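Local coordinates for sporulation-control protein spo0M (Bacillus subtilis, PDB 5CL2) that controls expression of the sporulation regulator gene spo0A and is required for the cell to pass morphological stage 0 of sporulation, at residues Val12-Glu17 with Asp122-Phe127; Leu49-Val54 with Gly102-Ala107; Cys153-Tyr158 with Gly211-Met216; Leu196-Glu201 with Val226-Ser231. All coordinates share one frame; numbering follows the deposited sequence.

Contact 1: residues Val12-Glu17 with Asp122-Phe127. With NA (sodium ion), chain C.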
# COMPACT_ATOMS: atom_id res chain seq x y z
N VAL A 12 29.41 -15.69 2.15
CA VAL A 12 28.67 -14.66 2.85
C VAL A 12 27.87 -15.27 3.99
O VAL A 12 27.33 -16.35 3.86
CB VAL A 12 27.75 -13.85 1.88
CG1 VAL A 12 26.71 -14.74 1.23
CG2 VAL A 12 27.14 -12.69 2.61
N ASP A 13 27.87 -14.61 5.14
CA ASP A 13 27.17 -15.08 6.31
C ASP A 13 26.51 -13.90 7.03
O ASP A 13 27.21 -13.03 7.52
CB ASP A 13 28.16 -15.81 7.24
CG ASP A 13 27.49 -16.51 8.41
OD1 ASP A 13 26.27 -16.79 8.34
OD2 ASP A 13 28.20 -16.81 9.39
N THR A 14 25.18 -13.87 7.13
CA THR A 14 24.50 -12.76 7.79
C THR A 14 24.11 -13.19 9.20
O THR A 14 23.61 -14.30 9.39
CB THR A 14 23.24 -12.29 7.03
OG1 THR A 14 23.62 -11.74 5.76
CG2 THR A 14 22.49 -11.23 7.81
N ILE A 15 24.33 -12.34 10.18
CA ILE A 15 24.01 -12.68 11.56
C ILE A 15 23.21 -11.53 12.17
O ILE A 15 23.70 -10.40 12.27
CB ILE A 15 25.31 -12.97 12.40
CG1 ILE A 15 26.17 -14.02 11.70
CG2 ILE A 15 24.98 -13.39 13.83
CD1 ILE A 15 27.59 -14.15 12.28
N LEU A 16 21.96 -11.81 12.51
CA LEU A 16 21.09 -10.86 13.19
C LEU A 16 21.36 -10.90 14.69
O LEU A 16 21.81 -11.92 15.19
CB LEU A 16 19.63 -11.18 12.91
CG LEU A 16 19.35 -11.52 11.45
CD1 LEU A 16 17.98 -12.15 11.33
CD2 LEU A 16 19.50 -10.29 10.54
N GLU A 17 21.07 -9.82 15.41
CA GLU A 17 21.31 -9.87 16.85
C GLU A 17 20.22 -10.67 17.55
O GLU A 17 20.51 -11.34 18.55
CB GLU A 17 21.38 -8.46 17.44
CG GLU A 17 22.55 -7.61 17.01
CD GLU A 17 22.46 -6.20 17.58
OE1 GLU A 17 21.52 -5.94 18.38
OE2 GLU A 17 23.35 -5.37 17.27
N ASP A 122 22.47 -15.72 1.38
CA ASP A 122 22.22 -16.30 2.70
C ASP A 122 20.73 -16.18 3.05
O ASP A 122 20.05 -15.33 2.52
CB ASP A 122 23.06 -15.62 3.77
CG ASP A 122 23.07 -16.39 5.06
OD1 ASP A 122 22.65 -17.57 5.05
OD2 ASP A 122 23.52 -15.84 6.09
N HIS A 123 20.26 -17.03 3.96
CA HIS A 123 18.86 -17.08 4.38
C HIS A 123 18.77 -17.18 5.91
O HIS A 123 19.28 -18.14 6.51
CB HIS A 123 18.18 -18.29 3.70
CG HIS A 123 16.77 -18.55 4.16
ND1 HIS A 123 15.66 -18.15 3.44
CD2 HIS A 123 16.30 -19.20 5.26
CE1 HIS A 123 14.57 -18.54 4.07
NE2 HIS A 123 14.92 -19.17 5.17
N ASP A 124 18.11 -16.21 6.53
CA ASP A 124 17.91 -16.24 7.97
C ASP A 124 16.42 -16.07 8.27
O ASP A 124 15.84 -15.01 8.10
CB ASP A 124 18.70 -15.11 8.66
CG ASP A 124 20.22 -15.30 8.55
OD1 ASP A 124 20.79 -14.83 7.53
OD2 ASP A 124 20.83 -15.92 9.46
N ARG A 125 15.78 -17.10 8.76
CA ARG A 125 14.42 -16.97 9.19
C ARG A 125 14.31 -16.04 10.39
O ARG A 125 15.18 -16.02 11.25
CB ARG A 125 13.87 -18.34 9.51
CG ARG A 125 14.04 -19.29 8.35
CD ARG A 125 14.31 -20.61 8.99
NE ARG A 125 13.23 -20.81 9.96
CZ ARG A 125 12.80 -21.99 10.38
NH1 ARG A 125 13.43 -23.09 9.98
NH2 ARG A 125 11.80 -22.08 11.26
N ILE A 126 13.22 -15.27 10.44
CA ILE A 126 12.89 -14.58 11.67
C ILE A 126 11.47 -14.89 12.13
O ILE A 126 10.57 -15.18 11.33
CB ILE A 126 13.06 -13.05 11.54
CG1 ILE A 126 12.15 -12.48 10.47
CG2 ILE A 126 14.48 -12.73 11.16
CD1 ILE A 126 12.00 -10.97 10.59
N PHE A 127 11.30 -14.92 13.44
CA PHE A 127 9.97 -15.13 13.97
C PHE A 127 9.42 -13.73 14.20
O PHE A 127 10.07 -12.90 14.85
CB PHE A 127 10.00 -15.97 15.25
CG PHE A 127 10.57 -17.36 15.04
CD1 PHE A 127 9.81 -18.37 14.49
CD2 PHE A 127 11.89 -17.64 15.40
CE1 PHE A 127 10.34 -19.63 14.29
CE2 PHE A 127 12.43 -18.90 15.20
CZ PHE A 127 11.65 -19.90 14.65
NA NA C . 22.67 -16.37 8.22
O HOH W 1 21.99 -18.16 7.66
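Asp122 and Asp124 project from one strand toward Thr14 on the other, and a sodium ion sits where their carboxylates meet the Thr14 backbone. Asp122, its CG anti to the backbone N (chi1 -167°), gives the ion a single oxygen, OD2 at 2.4 Å from the sodium. Asp124, with CG anti to the carbonyl carbon (chi1 -67°), chelates through both OD1 and OD2, the latter 2.3 Å from the metal. Thr14 O supplies a longer bond to the sodium, 2.6 Å, and a water that donates to Asp122 OD1 and His123 O is the remaining ligand seen. Asp122 OD2 is gripped twice: besides the ion it accepts from Thr14 N at 2.8 Å, a nearly straight bond (173°) on its anti lone pair, the one turned away from OD1. His123 N approaches OD1 of Asp122 from above the carboxylate plane, which would further restrain that group.

Strands 11-16 and 120-128 belong to different sheets, consistent with the arrestin-like beta-sandwich expected of the Spo0M family. Segments 12-16 and 122-127 run roughly parallel, their axes 6.9 Å apart, and no backbone-to-backbone hydrogen bond joins them; metal and side chains bridge them. Asp13 OD1, 3.7 Å from Asp122 OD2, adds another acidic group, and the sodium would be expected to offset this crowding of negative charge. Thr14 OG1 turns elsewhere, to Thr110. Beyond the ion the joint becomes apolar: Leu16 CD1 meets Ile126 CG2 at 3.6 Å, the two side chains crossing at about a right angle, while Phe89 touches Leu16 from strand 84-92.

Contact 2: residues Leu49-Val54 with Gly102-Ala107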
# COMPACT_ATOMS: atom_id res chain seq x y z
N LEU A 49 13.55 -8.69 3.01
CA LEU A 49 12.60 -9.31 3.93
C LEU A 49 11.48 -9.88 3.05
O LEU A 49 10.94 -9.18 2.21
CB LEU A 49 12.07 -8.29 4.94
CG LEU A 49 11.29 -8.79 6.16
CD1 LEU A 49 12.21 -9.43 7.21
CD2 LEU A 49 10.46 -7.68 6.76
N SER A 50 11.19 -11.16 3.20
CA SER A 50 10.20 -11.76 2.34
C SER A 50 9.34 -12.80 3.02
O SER A 50 9.64 -13.29 4.11
CB SER A 50 10.86 -12.42 1.14
OG SER A 50 11.66 -13.49 1.58
N THR A 51 8.22 -13.09 2.38
CA THR A 51 7.34 -14.12 2.88
C THR A 51 6.72 -14.77 1.66
O THR A 51 7.23 -14.56 0.54
CB THR A 51 6.29 -13.56 3.87
OG1 THR A 51 5.63 -14.66 4.51
CG2 THR A 51 5.30 -12.64 3.18
N ARG A 52 5.73 -15.64 1.87
CA ARG A 52 4.99 -16.25 0.78
C ARG A 52 3.48 -16.07 1.02
O ARG A 52 3.04 -15.93 2.16
CB ARG A 52 5.29 -17.74 0.66
CG ARG A 52 6.65 -18.15 1.15
CD ARG A 52 6.69 -19.65 1.36
NE ARG A 52 5.68 -20.09 2.31
CZ ARG A 52 5.72 -21.26 2.95
NH1 ARG A 52 6.72 -22.12 2.72
NH2 ARG A 52 4.75 -21.58 3.80
N TYR A 53 2.70 -16.08 -0.03
CA TYR A 53 1.26 -16.00 0.15
C TYR A 53 0.55 -16.93 -0.80
O TYR A 53 1.12 -17.34 -1.82
CB TYR A 53 0.77 -14.57 0.01
CG TYR A 53 0.83 -13.96 -1.37
CD1 TYR A 53 2.01 -13.40 -1.87
CD2 TYR A 53 -0.30 -13.92 -2.18
CE1 TYR A 53 2.04 -12.82 -3.14
CE2 TYR A 53 -0.28 -13.35 -3.43
CZ TYR A 53 0.87 -12.80 -3.91
OH TYR A 53 0.84 -12.24 -5.17
N VAL A 54 -0.68 -17.29 -0.44
CA VAL A 54 -1.41 -18.30 -1.20
C VAL A 54 -2.27 -17.63 -2.25
O VAL A 54 -2.92 -16.60 -2.01
CB VAL A 54 -2.30 -19.19 -0.30
CG1 VAL A 54 -2.95 -20.30 -1.13
CG2 VAL A 54 -1.48 -19.80 0.80
N GLY A 102 1.05 -20.30 12.36
CA GLY A 102 0.48 -21.15 11.33
C GLY A 102 1.50 -21.52 10.26
O GLY A 102 2.58 -22.06 10.55
N LYS A 103 1.14 -21.26 9.01
CA LYS A 103 1.98 -21.63 7.88
C LYS A 103 2.94 -20.50 7.41
O LYS A 103 3.79 -20.70 6.54
CB LYS A 103 1.08 -22.10 6.74
CG LYS A 103 1.10 -23.62 6.54
CD LYS A 103 0.22 -24.02 5.36
CE LYS A 103 0.65 -25.38 4.79
NZ LYS A 103 0.89 -26.41 5.83
N VAL A 104 2.83 -19.32 8.03
CA VAL A 104 3.57 -18.15 7.58
C VAL A 104 5.06 -18.17 7.93
O VAL A 104 5.45 -18.31 9.09
CB VAL A 104 2.96 -16.87 8.15
CG1 VAL A 104 3.77 -15.66 7.72
CG2 VAL A 104 1.49 -16.75 7.73
N GLU A 105 5.91 -18.02 6.91
CA GLU A 105 7.33 -17.81 7.20
C GLU A 105 7.81 -16.44 6.71
O GLU A 105 7.42 -15.96 5.64
CB GLU A 105 8.19 -18.93 6.58
CG GLU A 105 8.40 -18.83 5.06
CD GLU A 105 9.53 -19.74 4.52
OE1 GLU A 105 10.67 -19.67 5.05
OE2 GLU A 105 9.29 -20.50 3.55
N VAL A 106 8.63 -15.80 7.54
CA VAL A 106 9.28 -14.55 7.19
C VAL A 106 10.79 -14.77 7.22
O VAL A 106 11.35 -15.24 8.22
CB VAL A 106 8.93 -13.41 8.15
CG1 VAL A 106 9.75 -12.18 7.81
CG2 VAL A 106 7.45 -13.11 8.08
N ALA A 107 11.45 -14.44 6.13
CA ALA A 107 12.87 -14.65 6.02
C ALA A 107 13.61 -13.37 5.64
O ALA A 107 13.10 -12.57 4.86
CB ALA A 107 13.15 -15.76 5.00
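Ser50 and Ala107 form an antiparallel hydrogen-bonded pair, with Ser50 N to Ala107 O and Ala107 N to Ser50 O both at 2.9 Å. A third bond comes from a side chain: the hydroxyl OG1 of Thr51 donates to Glu105 O at 2.5 Å, a separation so short that its exact length is doubtful. OG1 lies anti to the backbone N of Thr51 (chi1 -169°), which places it facing segment 102-107, and this side-chain donor continues the contact beyond the Ser50-Ala107 pair. CA-H...O contacts fill in between, among them Val106 CA to Ser50 O at 3.3 Å.

The charged pairing is Arg52 with Glu105. Its closest atoms are NH1 of Arg52 and OE2 of Glu105, 3.1 Å apart, but the oxygen stands well out of the guanidinium plane and no N-H points at it; the two planar groups are 88° apart. This is therefore attraction of charges without a hydrogen bond, with CG of Glu105 lying over one guanidinium face near its rim.

Apolar contact is confined to the end near Leu49, whose CD1 reaches CG1 of Val106 at 3.7 Å. Both side chains also pack on Ile126 of strand 120-128, the strand beside 106-114 in the mixed sheet. On its other edge strand 40-57 pairs with strand 60-79, through Thr51 and Ala66 among others, which places this contact inside the sheet.

Contact 3: residues Cys153-Tyr158 with Gly211-Met216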
# COMPACT_ATOMS: atom_id res chain seq x y z
N CYS A 153 -1.03 -16.05 4.84
CA CYS A 153 -1.03 -14.89 3.97
C CYS A 153 -1.76 -15.24 2.67
O CYS A 153 -1.42 -16.21 1.99
CB CYS A 153 0.40 -14.40 3.71
SG CYS A 153 1.14 -13.83 5.24
N GLU A 154 -2.80 -14.46 2.37
CA GLU A 154 -3.70 -14.75 1.27
C GLU A 154 -3.64 -13.63 0.25
O GLU A 154 -3.54 -12.45 0.61
CB GLU A 154 -5.15 -14.90 1.76
CG GLU A 154 -5.41 -15.92 2.86
CD GLU A 154 -5.40 -17.37 2.38
OE1 GLU A 154 -5.86 -17.67 1.26
OE2 GLU A 154 -5.01 -18.23 3.19
N GLN A 155 -3.71 -14.01 -1.01
CA GLN A 155 -3.79 -13.05 -2.10
C GLN A 155 -4.94 -12.06 -1.83
O GLN A 155 -6.06 -12.48 -1.49
CB GLN A 155 -4.04 -13.81 -3.40
CG GLN A 155 -4.57 -12.98 -4.51
CD GLN A 155 -5.02 -13.81 -5.67
OE1 GLN A 155 -5.75 -14.80 -5.51
NE2 GLN A 155 -4.54 -13.46 -6.87
N ALA A 156 -4.67 -10.75 -1.91
CA ALA A 156 -5.75 -9.78 -1.64
C ALA A 156 -5.73 -8.48 -2.49
O ALA A 156 -5.70 -7.37 -1.94
CB ALA A 156 -5.75 -9.43 -0.15
N PRO A 157 -5.85 -8.61 -3.82
CA PRO A 157 -5.92 -7.41 -4.66
C PRO A 157 -7.09 -6.51 -4.32
O PRO A 157 -6.97 -5.30 -4.52
CB PRO A 157 -6.09 -7.97 -6.08
CG PRO A 157 -6.64 -9.35 -5.89
CD PRO A 157 -6.01 -9.84 -4.61
N TYR A 158 -8.18 -7.06 -3.79
CA TYR A 158 -9.36 -6.27 -3.46
C TYR A 158 -9.10 -5.08 -2.53
O TYR A 158 -9.70 -4.02 -2.70
CB TYR A 158 -10.43 -7.18 -2.86
CG TYR A 158 -11.70 -6.50 -2.39
CD1 TYR A 158 -12.67 -6.05 -3.28
CD2 TYR A 158 -11.94 -6.33 -1.03
CE1 TYR A 158 -13.84 -5.45 -2.81
CE2 TYR A 158 -13.09 -5.74 -0.56
CZ TYR A 158 -14.03 -5.30 -1.45
OH TYR A 158 -15.15 -4.72 -0.91
N GLY A 211 -8.78 -16.06 -0.55
CA GLY A 211 -8.29 -14.80 -1.10
C GLY A 211 -9.36 -13.74 -1.09
O GLY A 211 -10.54 -14.04 -0.91
N TRP A 212 -8.97 -12.49 -1.32
CA TRP A 212 -9.89 -11.37 -1.25
C TRP A 212 -9.98 -10.65 -2.58
O TRP A 212 -9.04 -9.93 -2.97
CB TRP A 212 -9.44 -10.43 -0.13
CG TRP A 212 -9.41 -11.17 1.17
CD1 TRP A 212 -8.47 -12.08 1.58
CD2 TRP A 212 -10.39 -11.14 2.22
NE1 TRP A 212 -8.78 -12.58 2.82
CE2 TRP A 212 -9.98 -12.00 3.24
CE3 TRP A 212 -11.59 -10.42 2.39
CZ2 TRP A 212 -10.69 -12.20 4.41
CZ3 TRP A 212 -12.30 -10.59 3.57
CH2 TRP A 212 -11.85 -11.48 4.56
N LEU A 213 -11.12 -10.83 -3.27
CA LEU A 213 -11.26 -10.42 -4.67
C LEU A 213 -12.55 -9.65 -4.94
O LEU A 213 -13.56 -9.83 -4.25
CB LEU A 213 -11.21 -11.64 -5.59
CG LEU A 213 -10.25 -12.79 -5.29
CD1 LEU A 213 -10.59 -13.99 -6.17
CD2 LEU A 213 -8.81 -12.38 -5.44
N GLU A 214 -12.50 -8.81 -5.97
CA GLU A 214 -13.62 -7.98 -6.38
C GLU A 214 -14.93 -8.76 -6.53
O GLU A 214 -15.97 -8.34 -6.04
CB GLU A 214 -13.29 -7.31 -7.71
CG GLU A 214 -13.11 -5.82 -7.64
CD GLU A 214 -12.63 -5.25 -8.96
OE1 GLU A 214 -12.74 -5.98 -9.98
OE2 GLU A 214 -12.12 -4.10 -8.98
N GLU A 215 -14.86 -9.91 -7.21
CA GLU A 215 -16.03 -10.73 -7.49
C GLU A 215 -16.72 -11.30 -6.24
O GLU A 215 -17.85 -11.77 -6.31
CB GLU A 215 -15.68 -11.88 -8.45
CG GLU A 215 -14.30 -12.56 -8.29
CD GLU A 215 -13.16 -11.90 -9.10
OE1 GLU A 215 -13.09 -10.65 -9.20
OE2 GLU A 215 -12.35 -12.66 -9.67
N MET A 216 -16.03 -11.31 -5.10
CA MET A 216 -16.65 -11.75 -3.85
C MET A 216 -17.55 -10.69 -3.21
O MET A 216 -18.33 -11.01 -2.33
CB MET A 216 -15.57 -12.18 -2.86
CG MET A 216 -14.64 -13.22 -3.44
SD MET A 216 -13.24 -13.66 -2.37
CE MET A 216 -12.56 -15.05 -3.26
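Two main-chain hydrogen bonds and the packing of Trp212 and Tyr158 make this contact, which joins the end of strand 146-155 and the turn that follows it to residues 211-214 of the loop between strands 195-202 and 224-229. The touching parts point the same way, 8° apart. Trp212 N donates to Gln155 O at 2.9 Å, in the carbonyl plane, and Tyr158 N donates to Trp212 O at 3.1 Å, so both polar groups of Trp212's backbone are engaged. The backbone passes tightly at Gly211, with positive phi, whose CA is 3.2 Å from Gln155 O.

Side chains pack around this pair of bonds. Ala156 CB touches Trp212 CB at 3.8 Å, and Gln155 O lies at the edge of the indole, near its plane. Pro157 CG meets Leu213 CD2 at 3.8 Å, the side chains crossing obliquely, while Tyr158 CD1 comes 3.8 Å from Glu214 CA.

The polar tips find partners beyond the two segments: Trp212 NE1 bonds Glu168, Glu154 forms a salt bridge with Arg210, and Tyr158 OH bonds Asp194 of the second subunit. The chemistry thus implies a loop held by its backbone, with a buried indole hydrogen-bonded to the sheet and a tyrosine hydroxyl serving the dimer interface.

Contact 4: residues Leu196-Glu201 with Val226-Ser231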
# COMPACT_ATOMS: atom_id res chain seq x y z
N LEU A 196 -5.19 0.57 14.78
CA LEU A 196 -5.33 -0.70 14.10
C LEU A 196 -6.70 -0.82 13.44
O LEU A 196 -7.71 -0.46 14.05
CB LEU A 196 -5.09 -1.81 15.11
CG LEU A 196 -5.07 -3.26 14.69
CD1 LEU A 196 -4.12 -4.00 15.59
CD2 LEU A 196 -6.46 -3.77 14.85
N GLU A 197 -6.74 -1.31 12.21
CA GLU A 197 -8.02 -1.57 11.54
C GLU A 197 -8.32 -3.07 11.45
O GLU A 197 -7.44 -3.86 11.09
CB GLU A 197 -8.01 -0.94 10.16
CG GLU A 197 -9.29 -1.01 9.40
CD GLU A 197 -9.36 0.05 8.33
OE1 GLU A 197 -8.49 0.94 8.36
OE2 GLU A 197 -10.27 0.03 7.48
N ILE A 198 -9.55 -3.47 11.77
CA ILE A 198 -9.94 -4.88 11.69
C ILE A 198 -11.01 -5.10 10.64
O ILE A 198 -12.00 -4.37 10.57
CB ILE A 198 -10.47 -5.42 13.02
CG1 ILE A 198 -9.52 -5.07 14.14
CG2 ILE A 198 -10.62 -6.92 12.95
CD1 ILE A 198 -9.76 -5.84 15.37
N ILE A 199 -10.77 -6.10 9.79
CA ILE A 199 -11.76 -6.52 8.82
C ILE A 199 -12.35 -7.84 9.32
O ILE A 199 -11.62 -8.76 9.71
CB ILE A 199 -11.15 -6.67 7.43
CG1 ILE A 199 -10.61 -5.32 6.95
CG2 ILE A 199 -12.16 -7.23 6.45
CD1 ILE A 199 -9.79 -5.40 5.69
N PHE A 200 -13.67 -7.89 9.38
CA PHE A 200 -14.41 -9.03 9.90
C PHE A 200 -15.12 -9.71 8.76
O PHE A 200 -15.67 -9.06 7.89
CB PHE A 200 -15.45 -8.59 10.95
CG PHE A 200 -14.85 -7.98 12.18
CD1 PHE A 200 -14.40 -6.66 12.17
CD2 PHE A 200 -14.79 -8.69 13.36
CE1 PHE A 200 -13.88 -6.08 13.30
CE2 PHE A 200 -14.26 -8.11 14.50
CZ PHE A 200 -13.80 -6.81 14.47
N GLU A 201 -15.11 -11.03 8.77
CA GLU A 201 -15.91 -11.77 7.81
C GLU A 201 -16.28 -13.10 8.50
O GLU A 201 -15.63 -13.48 9.47
CB GLU A 201 -15.12 -11.89 6.50
CG GLU A 201 -15.75 -12.61 5.34
CD GLU A 201 -16.97 -11.95 4.74
OE1 GLU A 201 -16.88 -10.90 4.09
OE2 GLU A 201 -18.04 -12.55 4.89
N VAL A 226 -13.69 -1.95 10.67
CA VAL A 226 -13.72 -1.05 11.82
C VAL A 226 -12.33 -0.59 12.31
O VAL A 226 -11.46 -1.43 12.56
CB VAL A 226 -14.46 -1.70 13.02
CG1 VAL A 226 -14.29 -0.87 14.29
CG2 VAL A 226 -15.95 -1.93 12.69
N ARG A 227 -12.15 0.72 12.47
CA ARG A 227 -10.89 1.22 13.03
C ARG A 227 -10.95 1.40 14.55
O ARG A 227 -11.91 1.96 15.08
CB ARG A 227 -10.50 2.54 12.37
CG ARG A 227 -9.45 3.28 13.18
CD ARG A 227 -8.72 4.32 12.36
NE ARG A 227 -7.40 4.53 12.92
CZ ARG A 227 -6.31 3.92 12.46
NH1 ARG A 227 -6.39 3.11 11.41
NH2 ARG A 227 -5.13 4.14 13.03
N PHE A 228 -9.94 0.89 15.23
CA PHE A 228 -9.68 1.09 16.65
C PHE A 228 -8.45 1.97 16.83
O PHE A 228 -7.47 1.86 16.08
CB PHE A 228 -9.42 -0.24 17.37
CG PHE A 228 -10.59 -1.19 17.37
CD1 PHE A 228 -10.99 -1.83 16.20
CD2 PHE A 228 -11.24 -1.51 18.55
CE1 PHE A 228 -12.05 -2.72 16.21
CE2 PHE A 228 -12.30 -2.40 18.55
CZ PHE A 228 -12.70 -3.00 17.39
N SER A 229 -8.47 2.82 17.85
CA SER A 229 -7.29 3.63 18.14
C SER A 229 -6.45 2.94 19.18
O SER A 229 -6.86 1.93 19.73
CB SER A 229 -7.68 5.00 18.67
OG SER A 229 -7.99 4.89 20.05
N GLN A 230 -5.30 3.53 19.48
CA GLN A 230 -4.39 2.99 20.49
C GLN A 230 -5.05 2.85 21.87
O GLN A 230 -4.89 1.83 22.54
CB GLN A 230 -3.16 3.88 20.61
CG GLN A 230 -2.22 3.50 21.74
CD GLN A 230 -0.86 4.21 21.64
OE1 GLN A 230 -0.72 5.21 20.93
NE2 GLN A 230 0.13 3.68 22.35
N SER A 231 -5.79 3.88 22.29
CA SER A 231 -6.42 3.88 23.62
C SER A 231 -7.39 2.70 23.75
O SER A 231 -7.36 1.97 24.75
CB SER A 231 -7.19 5.19 23.89
OG SER A 231 -6.43 6.34 23.57
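Leu196 N donates to Phe228 O at 2.9 Å in an almost straight bond (177°), and Phe228 N returns the bond to Leu196 O. A second reciprocal pair joins Ile198 and Val226, with Ile198 N 2.9 Å from Val226 O and Val226 N bonded in turn to Ile198 O. Between them Glu197 and Arg227 form the non-hydrogen-bonded pair, their CA atoms 4.3 Å apart, as expected of an antiparallel ladder.

On the face bearing Glu197 and Arg227, the opposite charges do not form a salt bridge with each other: Glu197 OE1 and Arg227 NH1 are 4.3 Å apart. Each has its stronger partner elsewhere, Arg225 for Glu197 and Asp192 for Arg227. Glu197 also faces Arg227 of the second subunit, and Arg227 faces Glu197 of that subunit, both at long, weak range.

The other face is apolar. Ile198 CD1 and CG1 both lie 4.0 Å from Phe228 CE1. Phe200 CE1 approaches Val226 CB at 4.4 Å, and CG2 of Ile198 lies over one face of the Phe200 ring, toward its rim.

Helix 236-248 covers Phe228 through Leu239, Val242 and Ile246, and helix 132-143 covers Leu196 and Ile198. Strand 224-229 is the outermost strand of this sheet within the chain, next to 195-202, and leads directly into helix 230-234.

Contacts 1 and 2 meet through neighbouring strands 106-114 and 120-128: Ile126 N lies 2.9 Å from Val106 O, a probable hydrogen bond, and Ile126 CD1 packs on Leu49 CD1 at 3.7 Å. The sodium of contact 1 is about 10 Å from the Ala107 side chain of contact 2. Contact 2 passes to contact 3 through strand 40-57, where Val54 N is 2.8 Å from Cys153 O, again a probable hydrogen bond. Contacts 3 and 4 serve the C-terminal sheet, touch at Trp212 CH2 and Glu201 CB, and both reach the second subunit. Contacts 1 and 4, with centres about 33 Å apart, flank the chain's centre.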